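Local coordinates for putative lipoprotein (Campylobacter jejuni subsp. jejuni, PDB 4GIO) that is of unknown function but is a putative lipoprotein that folds as a variant of the immunoglobulin domain, probably held at the membrane by a lipid anchor, at residues A[28-32]-A[96-100]; A[39-45]-A[83-89]; A[54-58]-A[70-74]. All coordinates share one frame; numbering follows the deposited sequence.

Interaction 1: A[28-32]-A[96-100]; sequences FQKRI and ANDFR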
loop_
_atom_site.group_PDB
_atom_site.type_symbol
_atom_site.label_atom_id
_atom_site.label_comp_id
_atom_site.label_asym_id
_atom_site.label_seq_id
_atom_site.Cartn_x
_atom_site.Cartn_y
_atom_site.Cartn_z
ATOM N N PHE A 28 -5.776 7.077 2.460
ATOM C CA PHE A 28 -4.528 6.578 3.031
ATOM C C PHE A 28 -3.825 7.633 3.864
ATOM O O PHE A 28 -4.084 8.815 3.762
ATOM C CB PHE A 28 -3.639 6.002 1.946
ATOM C CG PHE A 28 -3.144 6.992 0.977
ATOM C CD1 PHE A 28 -1.986 7.702 1.231
ATOM C CD2 PHE A 28 -3.838 7.222 -0.200
ATOM C CE1 PHE A 28 -1.521 8.606 0.322
ATOM C CE2 PHE A 28 -3.362 8.115 -1.123
ATOM C CZ PHE A 28 -2.194 8.823 -0.843
ATOM N N GLN A 29 -2.938 7.190 4.716
ATOM C CA GLN A 29 -2.147 8.154 5.474
ATOM C C GLN A 29 -0.828 7.493 5.863
ATOM O O GLN A 29 -0.671 6.278 5.756
ATOM C CB GLN A 29 -2.928 8.583 6.706
ATOM C CG GLN A 29 -3.234 7.416 7.608
ATOM C CD GLN A 29 -4.261 7.756 8.621
ATOM O OE1 GLN A 29 -4.821 8.846 8.597
ATOM N NE2 GLN A 29 -4.544 6.824 9.518
ATOM N N LYS A 30 0.100 8.297 6.315
ATOM C CA LYS A 30 1.370 7.768 6.775
ATOM C C LYS A 30 1.866 8.545 7.978
ATOM O O LYS A 30 1.453 9.714 8.196
ATOM C CB LYS A 30 2.386 7.742 5.613
ATOM C CG LYS A 30 2.788 9.102 5.041
ATOM C CD LYS A 30 3.411 8.927 3.617
ATOM C CE LYS A 30 4.108 10.209 3.163
ATOM N NZ LYS A 30 3.100 11.282 3.132
ATOM N N ARG A 31 2.810 7.946 8.692
ATOM C CA ARG A 31 3.502 8.660 9.780
ATOM C C ARG A 31 4.834 7.974 10.117
ATOM O O ARG A 31 5.049 6.781 9.808
ATOM C CB ARG A 31 2.587 8.765 10.979
ATOM C CG ARG A 31 2.366 7.451 11.594
ATOM C CD ARG A 31 1.300 7.525 12.669
ATOM N NE ARG A 31 1.807 6.699 13.741
ATOM C CZ ARG A 31 1.758 5.382 13.720
ATOM N NH1 ARG A 31 1.168 4.794 12.697
ATOM N NH2 ARG A 31 2.285 4.676 14.717
ATOM N N ILE A 32 5.709 8.697 10.785
ATOM C CA ILE A 32 6.916 8.110 11.226
ATOM C C ILE A 32 6.658 7.679 12.668
ATOM O O ILE A 32 6.164 8.480 13.452
ATOM C CB ILE A 32 8.093 9.152 11.215
ATOM C CG1 ILE A 32 8.243 9.823 9.837
ATOM C CG2 ILE A 32 9.413 8.536 11.718
ATOM C CD1 ILE A 32 8.414 8.908 8.697
ATOM N N ALA A 96 13.204 5.559 4.469
ATOM C CA ALA A 96 11.853 5.615 3.846
ATOM C C ALA A 96 11.065 6.822 4.374
ATOM O O ALA A 96 10.853 6.953 5.611
ATOM C CB ALA A 96 11.114 4.271 4.116
ATOM N N ASN A 97 10.603 7.686 3.475
ATOM C CA ASN A 97 9.775 8.864 3.861
ATOM C C ASN A 97 8.455 8.908 3.104
ATOM O O ASN A 97 7.602 9.723 3.395
ATOM C CB ASN A 97 10.515 10.201 3.596
ATOM C CG ASN A 97 11.691 10.476 4.627
ATOM O OD1 ASN A 97 12.613 11.254 4.304
ATOM N ND2 ASN A 97 11.706 9.772 5.791
ATOM N N ASP A 98 8.308 8.056 2.089
ATOM C CA ASP A 98 7.045 7.944 1.380
ATOM C C ASP A 98 6.961 6.510 0.799
ATOM O O ASP A 98 7.858 5.684 1.021
ATOM C CB ASP A 98 7.006 9.029 0.294
ATOM C CG ASP A 98 5.556 9.277 -0.269
ATOM O OD1 ASP A 98 4.546 8.688 0.260
ATOM O OD2 ASP A 98 5.477 10.018 -1.309
ATOM N N PHE A 99 5.905 6.195 0.073
ATOM C CA PHE A 99 5.721 4.819 -0.439
ATOM C C PHE A 99 4.901 4.891 -1.745
ATOM O O PHE A 99 4.300 5.896 -2.045
ATOM C CB PHE A 99 4.957 3.963 0.596
ATOM C CG PHE A 99 3.459 4.350 0.733
ATOM C CD1 PHE A 99 3.076 5.430 1.518
ATOM C CD2 PHE A 99 2.451 3.620 0.082
ATOM C CE1 PHE A 99 1.727 5.814 1.685
ATOM C CE2 PHE A 99 1.053 3.977 0.246
ATOM C CZ PHE A 99 0.699 5.084 1.026
ATOM N N ARG A 100 4.929 3.815 -2.498
ATOM C CA ARG A 100 4.056 3.630 -3.666
ATOM C C ARG A 100 3.443 2.239 -3.552
ATOM O O ARG A 100 4.127 1.298 -3.219
ATOM C CB ARG A 100 4.849 3.729 -4.938
ATOM C CG ARG A 100 4.017 3.815 -6.202
ATOM C CD ARG A 100 4.917 4.129 -7.465
ATOM N NE ARG A 100 5.171 5.584 -7.455
ATOM C CZ ARG A 100 6.367 6.169 -7.399
ATOM N NH1 ARG A 100 7.485 5.462 -7.453
ATOM N NH2 ARG A 100 6.417 7.495 -7.323
#
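Phe28 and Phe99 meet as an offset edge-to-face pair: the edge of Phe99 is turned toward the face of Phe28, the planes stand 88° apart and the centroids 5.8 Å. The closest atoms are Phe28 CD1 and Phe99 CZ, at 3.8 Å. The CB of Phe28 already points toward the other strand; that of Phe99 does not, and its CG, set between the backbone N and the carbonyl carbon (chi1 71°), brings the end of the ring nearer. Lys30 comes to the rim of the same Phe99 ring, placing CD near the ring plane and 4.0 Å from Phe99 CE1. Further out its chain passes the Asp98 carboxylate, where Lys30 CE lies 3.3 Å from Asp98 OD1, and then bends at chi4. NZ remains 4.1 Å from Asp98 OD1, near enough for a favourable charge term but beyond a salt bridge. That same OD1 also receives a weak hydrogen bond from Phe99 N, 2.8 Å away, which ties the carboxylate back to its own strand. At the far end Ile32 CD1 only grazes Ala96 O and Asn97 ND2. No hydrogen bond links the segments, and the strand axes, 8.8 Å apart, run at 142° to each other. Phe40 stacks on Phe99, while Asn97 and Asp98 both face Leu59 in a classic beta bulge. Strand 25-32 of the three-stranded sheet here faces strand 98-105 of the four-stranded one, the face-to-face packing of the beta sandwich in this variant immunoglobulin fold.

Interaction 2: A[39-45]-A[83-89]; sequences EFEVILR and QEVILRK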
loop_
_atom_site.group_PDB
_atom_site.type_symbol
_atom_site.label_atom_id
_atom_site.label_comp_id
_atom_site.label_asym_id
_atom_site.label_seq_id
_atom_site.Cartn_x
_atom_site.Cartn_y
_atom_site.Cartn_z
ATOM N N GLU A 39 5.283 4.313 8.589
ATOM C CA GLU A 39 4.229 3.317 8.498
ATOM C C GLU A 39 3.118 3.940 7.689
ATOM O O GLU A 39 2.860 5.161 7.774
ATOM C CB GLU A 39 3.734 2.975 9.921
ATOM C CG GLU A 39 2.516 2.022 9.926
ATOM C CD GLU A 39 1.798 2.003 11.275
ATOM O OE1 GLU A 39 2.416 1.481 12.255
ATOM O OE2 GLU A 39 0.646 2.549 11.328
ATOM N N PHE A 40 2.457 3.140 6.894
ATOM C CA PHE A 40 1.304 3.683 6.175
ATOM C C PHE A 40 0.112 2.793 6.383
ATOM O O PHE A 40 0.273 1.592 6.708
ATOM C CB PHE A 40 1.596 3.982 4.687
ATOM C CG PHE A 40 1.803 2.762 3.817
ATOM C CD1 PHE A 40 0.703 2.019 3.347
ATOM C CD2 PHE A 40 3.105 2.356 3.450
ATOM C CE1 PHE A 40 0.888 0.906 2.522
ATOM C CE2 PHE A 40 3.337 1.207 2.589
ATOM C CZ PHE A 40 2.191 0.498 2.119
ATOM N N GLU A 41 -1.092 3.370 6.198
ATOM C CA GLU A 41 -2.366 2.610 6.311
ATOM C C GLU A 41 -3.213 2.968 5.135
ATOM O O GLU A 41 -3.363 4.160 4.839
ATOM C CB GLU A 41 -3.167 2.993 7.552
ATOM C CG GLU A 41 -2.667 2.323 8.809
ATOM C CD GLU A 41 -3.401 2.792 10.120
ATOM O OE1 GLU A 41 -2.894 2.443 11.241
ATOM O OE2 GLU A 41 -4.467 3.481 10.025
ATOM N N VAL A 42 -3.699 1.967 4.419
ATOM C CA VAL A 42 -4.550 2.236 3.262
ATOM C C VAL A 42 -5.867 1.533 3.618
ATOM O O VAL A 42 -5.854 0.378 4.026
ATOM C CB VAL A 42 -3.939 1.707 1.976
ATOM C CG1 VAL A 42 -4.894 1.898 0.726
ATOM C CG2 VAL A 42 -2.544 2.385 1.692
ATOM N N ILE A 43 -6.992 2.227 3.474
ATOM C CA ILE A 43 -8.273 1.607 3.773
ATOM C C ILE A 43 -8.917 1.276 2.412
ATOM O O ILE A 43 -8.987 2.132 1.521
ATOM C CB ILE A 43 -9.184 2.528 4.596
ATOM C CG1 ILE A 43 -8.515 2.821 5.935
ATOM C CG2 ILE A 43 -10.602 1.827 4.816
ATOM C CD1 ILE A 43 -9.189 3.888 6.746
ATOM N N LEU A 44 -9.358 0.024 2.283
ATOM C CA LEU A 44 -9.951 -0.494 1.051
ATOM C C LEU A 44 -11.398 -0.907 1.346
ATOM O O LEU A 44 -11.698 -1.322 2.470
ATOM C CB LEU A 44 -9.166 -1.706 0.543
ATOM C CG LEU A 44 -7.650 -1.431 0.316
ATOM C CD1 LEU A 44 -6.912 -2.682 0.033
ATOM C CD2 LEU A 44 -7.374 -0.424 -0.837
ATOM N N ARG A 45 -12.287 -0.734 0.372
ATOM C CA ARG A 45 -13.625 -1.386 0.434
ATOM C C ARG A 45 -14.307 -1.584 -0.907
ATOM O O ARG A 45 -14.179 -0.766 -1.837
ATOM C CB ARG A 45 -14.644 -0.809 1.434
ATOM C CG ARG A 45 -14.527 0.603 1.785
ATOM C CD ARG A 45 -15.926 1.148 2.331
ATOM N NE ARG A 45 -16.120 1.168 3.777
ATOM C CZ ARG A 45 -16.850 0.263 4.430
ATOM N NH1 ARG A 45 -17.000 0.350 5.725
ATOM N NH2 ARG A 45 -17.415 -0.729 3.765
ATOM N N GLN A 83 -16.964 -5.079 3.862
ATOM C CA GLN A 83 -16.201 -4.951 5.128
ATOM C C GLN A 83 -15.010 -4.001 4.829
ATOM O O GLN A 83 -14.293 -4.206 3.865
ATOM C CB GLN A 83 -15.560 -6.297 5.519
ATOM C CG GLN A 83 -16.294 -7.272 6.525
ATOM C CD GLN A 83 -15.325 -8.401 7.047
ATOM O OE1 GLN A 83 -14.155 -8.122 7.350
ATOM N NE2 GLN A 83 -15.813 -9.655 7.132
ATOM N N GLU A 84 -14.780 -3.003 5.673
ATOM C CA GLU A 84 -13.560 -2.184 5.576
ATOM C C GLU A 84 -12.318 -3.016 5.820
ATOM O O GLU A 84 -12.283 -3.779 6.744
ATOM C CB GLU A 84 -13.648 -1.030 6.554
ATOM C CG GLU A 84 -12.516 -0.102 6.571
ATOM C CD GLU A 84 -12.752 1.038 7.573
ATOM O OE1 GLU A 84 -13.541 1.978 7.266
ATOM O OE2 GLU A 84 -12.148 0.979 8.665
ATOM N N VAL A 85 -11.304 -2.909 4.954
ATOM C CA VAL A 85 -10.022 -3.659 5.114
ATOM C C VAL A 85 -8.913 -2.588 5.299
ATOM O O VAL A 85 -8.808 -1.655 4.493
ATOM C CB VAL A 85 -9.720 -4.568 3.861
ATOM C CG1 VAL A 85 -8.271 -5.107 3.851
ATOM C CG2 VAL A 85 -10.712 -5.766 3.765
ATOM N N ILE A 86 -8.116 -2.707 6.365
ATOM C CA ILE A 86 -7.102 -1.725 6.661
ATOM C C ILE A 86 -5.743 -2.368 6.312
ATOM O O ILE A 86 -5.356 -3.350 6.930
ATOM C CB ILE A 86 -7.148 -1.339 8.143
ATOM C CG1 ILE A 86 -8.561 -0.840 8.522
ATOM C CG2 ILE A 86 -6.095 -0.284 8.456
ATOM C CD1 ILE A 86 -8.673 0.700 8.878
ATOM N N LEU A 87 -5.080 -1.870 5.279
ATOM C CA LEU A 87 -3.759 -2.419 4.891
ATOM C C LEU A 87 -2.680 -1.542 5.578
ATOM O O LEU A 87 -2.546 -0.322 5.303
ATOM C CB LEU A 87 -3.600 -2.456 3.343
ATOM C CG LEU A 87 -2.251 -2.966 2.832
ATOM C CD1 LEU A 87 -1.966 -4.382 3.305
ATOM C CD2 LEU A 87 -2.103 -2.820 1.302
ATOM N N ARG A 88 -1.945 -2.159 6.474
ATOM C CA ARG A 88 -0.960 -1.440 7.262
ATOM C C ARG A 88 0.468 -1.963 7.044
ATOM O O ARG A 88 0.708 -3.165 7.181
ATOM C CB ARG A 88 -1.390 -1.527 8.737
ATOM C CG ARG A 88 -0.504 -0.697 9.676
ATOM C CD ARG A 88 -1.257 -0.266 10.977
ATOM N NE ARG A 88 -1.497 -1.369 11.910
ATOM C CZ ARG A 88 -2.644 -2.042 12.019
ATOM N NH1 ARG A 88 -3.694 -1.743 11.243
ATOM N NH2 ARG A 88 -2.723 -3.031 12.900
ATOM N N LYS A 89 1.413 -1.097 6.652
ATOM C CA LYS A 89 2.769 -1.588 6.368
ATOM C C LYS A 89 3.785 -0.725 7.035
ATOM O O LYS A 89 3.571 0.448 7.207
ATOM C CB LYS A 89 3.109 -1.535 4.854
ATOM C CG LYS A 89 2.184 -2.390 3.988
ATOM C CD LYS A 89 2.119 -3.797 4.395
ATOM C CE LYS A 89 3.095 -4.754 3.844
ATOM N NZ LYS A 89 2.497 -6.185 3.887
HETATM O O HOH W 1 -16.655 -2.150 7.832
#
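Phe40 and Lys89 form the tight end of this antiparallel pair. Lys89 CB sits over one face of the Phe40 ring, 3.8 Å from its centroid, in a CH-pi contact, and Lys89 CG comes to 3.4 Å from Phe40 CZ. Bends at chi2 and chi3 lead the chain away from the ring to a hydrogen bond of NZ with Tyr54 OH and a salt bridge with Glu72. On this buried face Val42 lies beside Leu87 and Leu44 beside Val85, and six backbone hydrogen bonds knit the strands, Val42 N to Leu87 O being 2.7 Å. The other face is more exposed. Ile43 CG1 touches Ile86 CD1 at 3.6 Å and Ile43 CG2 is close to Glu84 CG (3.2 Å), but the charged ends are loose, stopping short of salt bridges across the pair: Glu41 OE1 is 4.1 Å from Arg88 NE, and Glu39 makes its salt bridge with Arg31, outside the two segments. At the Arg45–Glu84 end a water accepts from Glu84 N (3.0 Å) and, weakly, from Arg45 NH1. Strand 38-44 is the middle strand of its three-stranded sheet, bonded on its other edge to strand 25-32, while Val42, Leu44 and Leu87 pack against strand 98-105 of the facing sheet.

Interaction 3: A[54-58]-A[70-74]; sequences YKVDW and LNEDY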
loop_
_atom_site.group_PDB
_atom_site.type_symbol
_atom_site.label_atom_id
_atom_site.label_comp_id
_atom_site.label_asym_id
_atom_site.label_seq_id
_atom_site.Cartn_x
_atom_site.Cartn_y
_atom_site.Cartn_z
ATOM N N TYR A 54 -1.058 -7.042 -4.147
ATOM C CA TYR A 54 -0.405 -5.718 -3.998
ATOM C C TYR A 54 1.145 -5.765 -3.939
ATOM O O TYR A 54 1.741 -6.819 -3.594
ATOM C CB TYR A 54 -0.966 -4.992 -2.802
ATOM C CG TYR A 54 -0.607 -5.524 -1.476
ATOM C CD1 TYR A 54 0.563 -5.142 -0.852
ATOM C CD2 TYR A 54 -1.460 -6.445 -0.802
ATOM C CE1 TYR A 54 0.888 -5.655 0.435
ATOM C CE2 TYR A 54 -1.178 -6.919 0.478
ATOM C CZ TYR A 54 -0.005 -6.529 1.083
ATOM O OH TYR A 54 0.335 -7.001 2.285
ATOM N N LYS A 55 1.769 -4.622 -4.267
ATOM C CA LYS A 55 3.215 -4.524 -4.216
ATOM C C LYS A 55 3.615 -3.179 -3.652
ATOM O O LYS A 55 3.111 -2.175 -4.101
ATOM C CB LYS A 55 3.801 -4.663 -5.618
ATOM C CG LYS A 55 5.377 -4.735 -5.596
ATOM C CD LYS A 55 5.900 -6.067 -5.085
ATOM C CE LYS A 55 7.417 -6.215 -5.363
ATOM N NZ LYS A 55 8.203 -5.537 -4.324
ATOM N N VAL A 56 4.558 -3.142 -2.719
ATOM C CA VAL A 56 5.012 -1.905 -2.077
ATOM C C VAL A 56 6.414 -1.506 -2.558
ATOM O O VAL A 56 7.299 -2.362 -2.609
ATOM C CB VAL A 56 5.081 -2.070 -0.562
ATOM C CG1 VAL A 56 5.473 -0.690 0.085
ATOM C CG2 VAL A 56 3.691 -2.555 -0.034
ATOM N N ASP A 57 6.568 -0.248 -2.959
ATOM C CA ASP A 57 7.923 0.375 -3.107
ATOM C C ASP A 57 8.079 1.426 -1.996
ATOM O O ASP A 57 7.128 2.168 -1.728
ATOM C CB ASP A 57 8.070 1.092 -4.448
ATOM C CG ASP A 57 8.380 0.138 -5.592
ATOM O OD1 ASP A 57 9.243 -0.782 -5.397
ATOM O OD2 ASP A 57 7.729 0.297 -6.664
ATOM N N TRP A 58 9.218 1.445 -1.314
ATOM C CA TRP A 58 9.501 2.534 -0.338
ATOM C C TRP A 58 10.270 3.581 -1.023
ATOM O O TRP A 58 11.136 3.260 -1.776
ATOM C CB TRP A 58 10.348 1.976 0.809
ATOM C CG TRP A 58 9.524 0.865 1.559
ATOM C CD1 TRP A 58 9.724 -0.481 1.510
ATOM C CD2 TRP A 58 8.435 1.081 2.442
ATOM N NE1 TRP A 58 8.789 -1.149 2.292
ATOM C CE2 TRP A 58 8.013 -0.217 2.918
ATOM C CE3 TRP A 58 7.789 2.222 2.910
ATOM C CZ2 TRP A 58 6.953 -0.379 3.791
ATOM C CZ3 TRP A 58 6.713 2.062 3.802
ATOM C CH2 TRP A 58 6.348 0.762 4.274
ATOM N N LEU A 70 15.199 -4.593 1.977
ATOM C CA LEU A 70 14.614 -5.909 1.735
ATOM C C LEU A 70 13.205 -5.654 1.200
ATOM O O LEU A 70 12.412 -4.988 1.847
ATOM C CB LEU A 70 14.500 -6.727 3.029
ATOM C CG LEU A 70 15.663 -7.613 3.451
ATOM C CD1 LEU A 70 15.346 -8.436 4.712
ATOM C CD2 LEU A 70 16.151 -8.539 2.327
ATOM N N ASN A 71 12.914 -6.092 -0.007
ATOM C CA ASN A 71 11.541 -5.906 -0.437
ATOM C C ASN A 71 10.749 -7.177 -0.292
ATOM O O ASN A 71 11.262 -8.293 -0.442
ATOM C CB ASN A 71 11.427 -5.300 -1.848
ATOM C CG ASN A 71 12.006 -3.887 -1.908
ATOM O OD1 ASN A 71 11.432 -2.925 -1.324
ATOM N ND2 ASN A 71 13.182 -3.766 -2.538
ATOM N N GLU A 72 9.487 -6.965 0.037
ATOM C CA GLU A 72 8.504 -7.990 0.123
ATOM C C GLU A 72 7.970 -8.298 -1.296
ATOM O O GLU A 72 7.779 -7.420 -2.153
ATOM C CB GLU A 72 7.455 -7.477 1.115
ATOM C CG GLU A 72 6.048 -8.017 1.025
ATOM C CD GLU A 72 5.049 -7.159 1.865
ATOM O OE1 GLU A 72 4.528 -6.066 1.387
ATOM O OE2 GLU A 72 4.813 -7.604 3.007
ATOM N N ASP A 73 7.734 -9.574 -1.545
ATOM C CA ASP A 73 7.210 -10.027 -2.838
ATOM C C ASP A 73 5.766 -9.534 -3.007
ATOM O O ASP A 73 5.216 -9.019 -2.066
ATOM C CB ASP A 73 7.204 -11.554 -2.809
ATOM C CG ASP A 73 7.218 -12.179 -4.188
ATOM O OD1 ASP A 73 6.965 -11.539 -5.221
ATOM O OD2 ASP A 73 7.513 -13.375 -4.227
ATOM N N TYR A 74 5.175 -9.730 -4.182
ATOM C CA TYR A 74 3.766 -9.474 -4.393
ATOM C C TYR A 74 3.044 -10.251 -3.300
ATOM O O TYR A 74 3.494 -11.362 -2.901
ATOM C CB TYR A 74 3.338 -9.955 -5.762
ATOM C CG TYR A 74 3.888 -9.134 -6.902
ATOM C CD1 TYR A 74 5.103 -9.491 -7.535
ATOM C CD2 TYR A 74 3.244 -7.983 -7.327
ATOM C CE1 TYR A 74 5.615 -8.730 -8.603
ATOM C CE2 TYR A 74 3.786 -7.156 -8.356
ATOM C CZ TYR A 74 4.928 -7.562 -9.020
ATOM O OH TYR A 74 5.452 -6.827 -10.073
HETATM O O HOH W 2 5.105 -5.695 -1.427
HETATM O O HOH W 3 8.852 -4.104 -0.644
HETATM O O HOH W 4 11.478 -0.207 -1.940
HETATM O O HOH W 5 8.379 -4.105 1.690
#
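Lys55 lies across the Tyr74 ring at about a right angle and ends on the backbone of Glu72. Its CB stands above the ring plane beside the CE2–CD2 bond, 3.7 Å from Tyr74 CE2, and CG stays near the same carbon. A turn at chi2 (73°) swings CD over the middle of the ring face, 4.0 Å from the Tyr74 centroid, as a CH-pi contact. CE then approaches Glu72 O, and a second bend follows at chi4, where NZ gives a hydrogen bond to Glu72 O at 2.9 Å, nearly in line with the carbonyl. The ring is thus met by the aliphatic part of the lysine, its ammonium being too far for more than a weak cation-pi attraction, while Lys104 makes a cation-pi contact with Tyr74. In this immunoglobulin-like sandwich the loop between strands 50-59 and 75-79 runs back alongside strand 50-59, and waters bridge the two at Val56 and Trp58. One water accepts from Val56 N and lies 2.9 Å from Glu72 OE1; another joins Val56 O to Asn71 OD1 and Glu72 N; a third accepts from Trp58 N and lies 2.8 Å from Asn71 OD1. Asn71 OD1 also lies at the edge of the Trp58 indole, 4.1 Å from CD1. The Glu72 carboxylate reaches past Val56 CG2 to the Tyr54 ring, OE1 standing 3.8 Å from Tyr54 CE1, and its OE2 pairs with Lys89.

How the interactions relate
Interactions 2 and 3 are nested in the chain within the loop closed by interaction 1, and interaction 3 also lies within that of interaction 2. Interaction 2 joins two strands of the three-stranded sheet, interaction 3 lays a loop beside a strand of the other sheet, and interaction 1 bridges the sheets. Probable backbone hydrogen bonds tie interaction 1 to both: Gln29 O is 3.0 Å from Glu41 N, and Arg100 N is 2.9 Å from Asp57 O, between neighbouring strands 98-105 and 50-59. Interactions 2 and 3 lie on opposite sides of the chain's centre yet touch where Phe40 CE2 is 3.5 Å from Trp58 CH2. The centres of the contacts are about 13 to 15 Å apart.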